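Local coordinates for protein caspase Nc subunit 1 (Drosophila melanogaster, PDB 2FP3) that acts as an initiator caspase, a cysteine protease that helps start the caspase cascade executing apoptosis, including steroid-triggered cell death during metamorphosis, at residues S39-Y53 with G302-N315. The protein carries 2 engineered substitutions. Sequence-based numbering, arbitrary orientation.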
loop_
_atom_site.group_PDB
_atom_site.type_symbol
_atom_site.label_atom_id
_atom_site.label_comp_id
_atom_site.label_asym_id
_atom_site.label_seq_id
_atom_site.Cartn_x
_atom_site.Cartn_y
_atom_site.Cartn_z
ATOM N N SER A 39 -11.282 -16.649 -3.508
ATOM C CA SER A 39 -10.698 -17.593 -4.438
ATOM C C SER A 39 -11.266 -18.980 -4.140
ATOM O O SER A 39 -11.775 -19.235 -3.047
ATOM C CB SER A 39 -9.178 -17.627 -4.275
ATOM O OG SER A 39 -8.618 -16.366 -4.564
ATOM N N LYS A 40 -11.172 -19.875 -5.114
ATOM C CA LYS A 40 -11.653 -21.237 -4.944
ATOM C C LYS A 40 -10.474 -22.172 -5.179
ATOM O O LYS A 40 -10.630 -23.385 -5.302
ATOM C CB LYS A 40 -12.776 -21.535 -5.944
ATOM C CG LYS A 40 -14.091 -20.833 -5.642
ATOM C CD LYS A 40 -15.136 -21.159 -6.701
ATOM C CE LYS A 40 -16.545 -20.801 -6.238
ATOM N NZ LYS A 40 -16.688 -19.361 -5.891
ATOM N N LYS A 41 -9.284 -21.591 -5.218
ATOM C CA LYS A 41 -8.066 -22.353 -5.460
ATOM C C LYS A 41 -6.881 -21.428 -5.204
ATOM O O LYS A 41 -7.053 -20.245 -4.934
ATOM C CB LYS A 41 -8.035 -22.798 -6.926
ATOM C CG LYS A 41 -8.079 -21.600 -7.884
ATOM C CD LYS A 41 -8.283 -21.974 -9.348
ATOM C CE LYS A 41 -6.990 -22.373 -10.041
ATOM N NZ LYS A 41 -7.258 -22.798 -11.452
ATOM N N ILE A 42 -5.682 -21.986 -5.280
ATOM C CA ILE A 42 -4.467 -21.210 -5.127
ATOM C C ILE A 42 -4.101 -20.881 -6.573
ATOM O O ILE A 42 -3.857 -21.785 -7.375
ATOM C CB ILE A 42 -3.324 -22.044 -4.494
ATOM C CG1 ILE A 42 -3.713 -22.470 -3.073
ATOM C CG2 ILE A 42 -2.022 -21.239 -4.505
ATOM C CD1 ILE A 42 -3.963 -21.315 -2.107
ATOM N N HIS A 43 -4.082 -19.598 -6.908
ATOM C CA HIS A 43 -3.764 -19.182 -8.263
ATOM C C HIS A 43 -2.268 -19.177 -8.503
ATOM O O HIS A 43 -1.503 -18.685 -7.679
ATOM C CB HIS A 43 -4.376 -17.810 -8.526
ATOM C CG HIS A 43 -5.872 -17.824 -8.542
ATOM N ND1 HIS A 43 -6.603 -17.973 -9.703
ATOM C CD2 HIS A 43 -6.774 -17.802 -7.530
ATOM C CE1 HIS A 43 -7.888 -18.044 -9.404
ATOM N NE2 HIS A 43 -8.020 -17.945 -8.091
ATOM N N GLY A 44 -1.856 -19.747 -9.631
ATOM C CA GLY A 44 -0.447 -19.825 -9.957
ATOM C C GLY A 44 -0.153 -19.403 -11.377
ATOM O O GLY A 44 0.782 -19.908 -12.002
ATOM N N GLY A 45 -0.969 -18.482 -11.884
ATOM C CA GLY A 45 -0.798 -17.961 -13.229
ATOM C C GLY A 45 -0.895 -18.944 -14.381
ATOM O O GLY A 45 -1.403 -18.593 -15.448
ATOM N N ASP A 46 -0.413 -20.166 -14.178
ATOM C CA ASP A 46 -0.429 -21.185 -15.225
ATOM C C ASP A 46 0.429 -20.735 -16.407
ATOM O O ASP A 46 0.833 -21.552 -17.235
ATOM C CB ASP A 46 -1.864 -21.466 -15.698
ATOM C CG ASP A 46 -2.625 -22.390 -14.758
ATOM O OD1 ASP A 46 -3.810 -22.676 -15.037
ATOM O OD2 ASP A 46 -2.042 -22.834 -13.746
ATOM N N SER A 47 0.705 -19.434 -16.475
ATOM C CA SER A 47 1.519 -18.864 -17.543
ATOM C C SER A 47 2.808 -19.655 -17.694
ATOM O O SER A 47 3.243 -19.941 -18.809
ATOM C CB SER A 47 1.853 -17.402 -17.238
ATOM O OG SER A 47 2.743 -16.870 -18.205
ATOM N N ALA A 48 3.412 -20.005 -16.564
ATOM C CA ALA A 48 4.645 -20.773 -16.558
ATOM C C ALA A 48 5.712 -20.098 -17.410
ATOM O O ALA A 48 5.691 -20.172 -18.638
ATOM C CB ALA A 48 4.381 -22.186 -17.064
ATOM N N ILE A 49 6.646 -19.447 -16.728
ATOM C CA ILE A 49 7.759 -18.721 -17.337
ATOM C C ILE A 49 8.221 -17.811 -16.211
ATOM O O ILE A 49 9.409 -17.590 -15.995
ATOM C CB ILE A 49 7.302 -17.851 -18.548
ATOM C CG1 ILE A 49 8.443 -16.925 -18.983
ATOM C CG2 ILE A 49 6.040 -17.053 -18.192
ATOM C CD1 ILE A 49 8.060 -15.954 -20.079
ATOM N N LEU A 50 7.236 -17.305 -15.488
ATOM C CA LEU A 50 7.452 -16.435 -14.353
ATOM C C LEU A 50 6.886 -17.203 -13.152
ATOM O O LEU A 50 5.910 -17.953 -13.294
ATOM C CB LEU A 50 6.690 -15.121 -14.569
ATOM C CG LEU A 50 7.456 -13.833 -14.903
ATOM C CD1 LEU A 50 8.633 -14.083 -15.846
ATOM C CD2 LEU A 50 6.463 -12.834 -15.506
ATOM N N GLY A 51 7.504 -17.033 -11.987
ATOM C CA GLY A 51 7.032 -17.709 -10.790
ATOM C C GLY A 51 5.899 -16.979 -10.081
ATOM O O GLY A 51 5.410 -15.946 -10.561
ATOM N N THR A 52 5.494 -17.516 -8.930
ATOM C CA THR A 52 4.406 -16.956 -8.128
ATOM C C THR A 52 4.782 -16.880 -6.643
ATOM O O THR A 52 5.210 -17.865 -6.064
ATOM C CB THR A 52 3.147 -17.832 -8.262
ATOM O OG1 THR A 52 2.856 -18.043 -9.652
ATOM C CG2 THR A 52 1.955 -17.176 -7.587
ATOM N N TYR A 53 4.626 -15.718 -6.017
ATOM C CA TYR A 53 4.961 -15.619 -4.602
ATOM C C TYR A 53 4.008 -16.503 -3.833
ATOM O O TYR A 53 2.803 -16.518 -4.107
ATOM C CB TYR A 53 4.827 -14.187 -4.078
ATOM C CG TYR A 53 5.861 -13.220 -4.618
ATOM C CD1 TYR A 53 7.201 -13.297 -4.228
ATOM C CD2 TYR A 53 5.489 -12.230 -5.531
ATOM C CE1 TYR A 53 8.158 -12.394 -4.748
ATOM C CE2 TYR A 53 6.414 -11.340 -6.054
ATOM C CZ TYR A 53 7.745 -11.416 -5.669
ATOM O OH TYR A 53 8.628 -10.515 -6.222
ATOM N N GLY A 302 12.469 -5.320 -9.301
ATOM C CA GLY A 302 12.748 -6.732 -9.197
ATOM C C GLY A 302 11.558 -7.517 -8.657
ATOM O O GLY A 302 11.749 -8.578 -8.081
ATOM N N PHE A 303 10.341 -6.999 -8.806
ATOM C CA PHE A 303 9.136 -7.712 -8.355
ATOM C C PHE A 303 8.850 -8.627 -9.555
ATOM O O PHE A 303 7.970 -8.357 -10.368
ATOM C CB PHE A 303 7.996 -6.709 -8.139
ATOM C CG PHE A 303 6.750 -7.295 -7.498
ATOM C CD1 PHE A 303 5.715 -7.813 -8.281
ATOM C CD2 PHE A 303 6.581 -7.262 -6.109
ATOM C CE1 PHE A 303 4.530 -8.275 -7.690
ATOM C CE2 PHE A 303 5.401 -7.720 -5.511
ATOM C CZ PHE A 303 4.376 -8.225 -6.300
ATOM N N ASN A 304 9.590 -9.724 -9.643
ATOM C CA ASN A 304 9.490 -10.592 -10.801
ATOM C C ASN A 304 8.575 -11.809 -10.832
ATOM O O ASN A 304 8.625 -12.591 -11.777
ATOM C CB ASN A 304 10.914 -10.976 -11.210
ATOM C CG ASN A 304 11.795 -9.743 -11.431
ATOM O OD1 ASN A 304 11.332 -8.723 -11.954
ATOM N ND2 ASN A 304 13.056 -9.832 -11.040
ATOM N N LYS A 305 7.716 -11.954 -9.833
ATOM C CA LYS A 305 6.781 -13.071 -9.800
ATOM C C LYS A 305 5.369 -12.506 -9.685
ATOM O O LYS A 305 5.192 -11.358 -9.291
ATOM C CB LYS A 305 7.052 -13.977 -8.594
ATOM C CG LYS A 305 8.401 -14.679 -8.603
ATOM C CD LYS A 305 8.582 -15.455 -7.311
ATOM C CE LYS A 305 9.911 -16.177 -7.252
ATOM N NZ LYS A 305 9.978 -16.999 -6.009
ATOM N N LYS A 306 4.365 -13.309 -10.024
ATOM C CA LYS A 306 2.990 -12.849 -9.919
ATOM C C LYS A 306 2.573 -12.861 -8.452
ATOM O O LYS A 306 3.042 -13.696 -7.661
ATOM C CB LYS A 306 2.052 -13.760 -10.713
ATOM C CG LYS A 306 2.376 -13.892 -12.200
ATOM C CD LYS A 306 2.003 -12.658 -13.009
ATOM C CE LYS A 306 2.430 -12.851 -14.466
ATOM N NZ LYS A 306 2.093 -11.706 -15.352
ATOM N N LEU A 307 1.699 -11.933 -8.086
ATOM C CA LEU A 307 1.201 -11.880 -6.728
ATOM C C LEU A 307 -0.310 -12.061 -6.701
ATOM O O LEU A 307 -1.062 -11.123 -6.996
ATOM C CB LEU A 307 1.563 -10.552 -6.051
ATOM C CG LEU A 307 0.972 -10.420 -4.643
ATOM C CD1 LEU A 307 1.374 -11.628 -3.820
ATOM C CD2 LEU A 307 1.438 -9.163 -3.967
ATOM N N TYR A 308 -0.750 -13.274 -6.379
ATOM C CA TYR A 308 -2.176 -13.561 -6.253
ATOM C C TYR A 308 -2.424 -13.570 -4.754
ATOM O O TYR A 308 -1.649 -14.146 -3.995
ATOM C CB TYR A 308 -2.536 -14.927 -6.844
ATOM C CG TYR A 308 -2.538 -14.958 -8.350
ATOM C CD1 TYR A 308 -1.419 -15.391 -9.058
ATOM C CD2 TYR A 308 -3.659 -14.519 -9.078
ATOM C CE1 TYR A 308 -1.407 -15.389 -10.459
ATOM C CE2 TYR A 308 -3.657 -14.511 -10.475
ATOM C CZ TYR A 308 -2.531 -14.949 -11.157
ATOM O OH TYR A 308 -2.520 -14.967 -12.540
ATOM N N PHE A 309 -3.490 -12.915 -4.321
ATOM C CA PHE A 309 -3.798 -12.846 -2.905
ATOM C C PHE A 309 -4.587 -14.063 -2.400
ATOM O O PHE A 309 -4.626 -14.325 -1.188
ATOM C CB PHE A 309 -4.555 -11.542 -2.610
ATOM C CG PHE A 309 -3.685 -10.305 -2.656
ATOM C CD1 PHE A 309 -2.813 -10.006 -1.609
ATOM C CD2 PHE A 309 -3.718 -9.453 -3.754
ATOM C CE1 PHE A 309 -1.985 -8.877 -1.659
ATOM C CE2 PHE A 309 -2.895 -8.326 -3.816
ATOM C CZ PHE A 309 -2.025 -8.040 -2.762
ATOM N N ASN A 310 -5.193 -14.804 -3.328
ATOM C CA ASN A 310 -5.994 -15.984 -2.992
ATOM C C ASN A 310 -6.854 -15.703 -1.761
ATOM O O ASN A 310 -6.858 -16.467 -0.794
ATOM C CB ASN A 310 -5.084 -17.183 -2.725
ATOM C CG ASN A 310 -4.266 -17.577 -3.941
ATOM O OD1 ASN A 310 -4.799 -17.698 -5.042
ATOM N ND2 ASN A 310 -2.967 -17.790 -3.747
ATOM N N PRO A 311 -7.618 -14.608 -1.786
ATOM C CA PRO A 311 -8.428 -14.340 -0.595
ATOM C C PRO A 311 -9.423 -15.443 -0.262
ATOM O O PRO A 311 -10.087 -15.988 -1.142
ATOM C CB PRO A 311 -9.108 -13.024 -0.934
ATOM C CG PRO A 311 -9.360 -13.166 -2.387
ATOM C CD PRO A 311 -8.068 -13.787 -2.923
ATOM N N GLY A 312 -9.508 -15.768 1.021
ATOM C CA GLY A 312 -10.433 -16.786 1.484
ATOM C C GLY A 312 -10.095 -18.229 1.154
ATOM O O GLY A 312 -10.961 -19.092 1.252
ATOM N N PHE A 313 -8.854 -18.514 0.774
ATOM C CA PHE A 313 -8.480 -19.882 0.440
ATOM C C PHE A 313 -7.056 -20.186 0.885
ATOM O O PHE A 313 -6.182 -19.316 0.821
ATOM C CB PHE A 313 -8.599 -20.102 -1.065
ATOM C CG PHE A 313 -8.671 -21.550 -1.458
ATOM C CD1 PHE A 313 -9.879 -22.247 -1.373
ATOM C CD2 PHE A 313 -7.528 -22.230 -1.882
ATOM C CE1 PHE A 313 -9.947 -23.596 -1.706
ATOM C CE2 PHE A 313 -7.582 -23.574 -2.216
ATOM C CZ PHE A 313 -8.796 -24.264 -2.129
ATOM N N PHE A 314 -6.814 -21.419 1.331
ATOM C CA PHE A 314 -5.483 -21.804 1.785
ATOM C C PHE A 314 -5.084 -23.199 1.354
ATOM O O PHE A 314 -5.928 -24.004 0.995
ATOM C CB PHE A 314 -5.384 -21.700 3.310
ATOM C CG PHE A 314 -6.536 -22.330 4.050
ATOM C CD1 PHE A 314 -7.689 -21.602 4.317
ATOM C CD2 PHE A 314 -6.453 -23.636 4.513
ATOM C CE1 PHE A 314 -8.741 -22.163 5.045
ATOM C CE2 PHE A 314 -7.501 -24.208 5.239
ATOM C CZ PHE A 314 -8.645 -23.467 5.505
ATOM N N ASN A 315 -3.785 -23.478 1.394
ATOM C CA ASN A 315 -3.275 -24.786 1.007
ATOM C C ASN A 315 -2.176 -25.241 1.961
ATOM O O ASN A 315 -2.436 -26.170 2.755
ATOM C CB ASN A 315 -2.721 -24.734 -0.418
ATOM C CG ASN A 315 -3.148 -25.926 -1.253
ATOM O OD1 ASN A 315 -2.776 -26.041 -2.422
ATOM N ND2 ASN A 315 -3.938 -26.817 -0.661
HETATM O O HOH W 1 -0.908 -17.992 -5.315
HETATM O O HOH W 2 9.457 -15.381 -11.904
HETATM O O HOH W 3 0.644 -15.531 -4.975
#
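The side-chain amide of N310 is gripped at both ends. Its OD1 takes the backbone N-H of H43 at 2.8 Å in an almost straight bond, while ND2 gives hydrogen bonds to M55 O and to a water that also serves H43 O. Acceptor and donor each have a matching partner, which probably fixes the rotation of the amide. It lies nearly coplanar with the H43 imidazole and meets its edge. H43 CB sits over the face of Y308, 3.6 Å from the ring centroid. The chain leading to strand 62-68 runs beside the tail that follows strand 297-301 of the caspase fold, and a single bridge joins T52 to K306: K306 N binds G51 O at 2.9 Å, and Y53 N binds K306 O at 3.0 Å. With CG anti to its own carbonyl carbon (chi1 -69°), Y53 lays its ring alongside K305, whose CB packs on one face in a CH-pi contact. Its edge points at the face of F303, the planes at 54°, and its hydroxyl is hydrogen-bonded to D232. Where the tail turns at N310-F313, S39 N donates a hydrogen bond to P311 O at 2.7 Å, and the backbone of K40 and K41 lies across the face of F313, with I42 CD1 at that ring's edge.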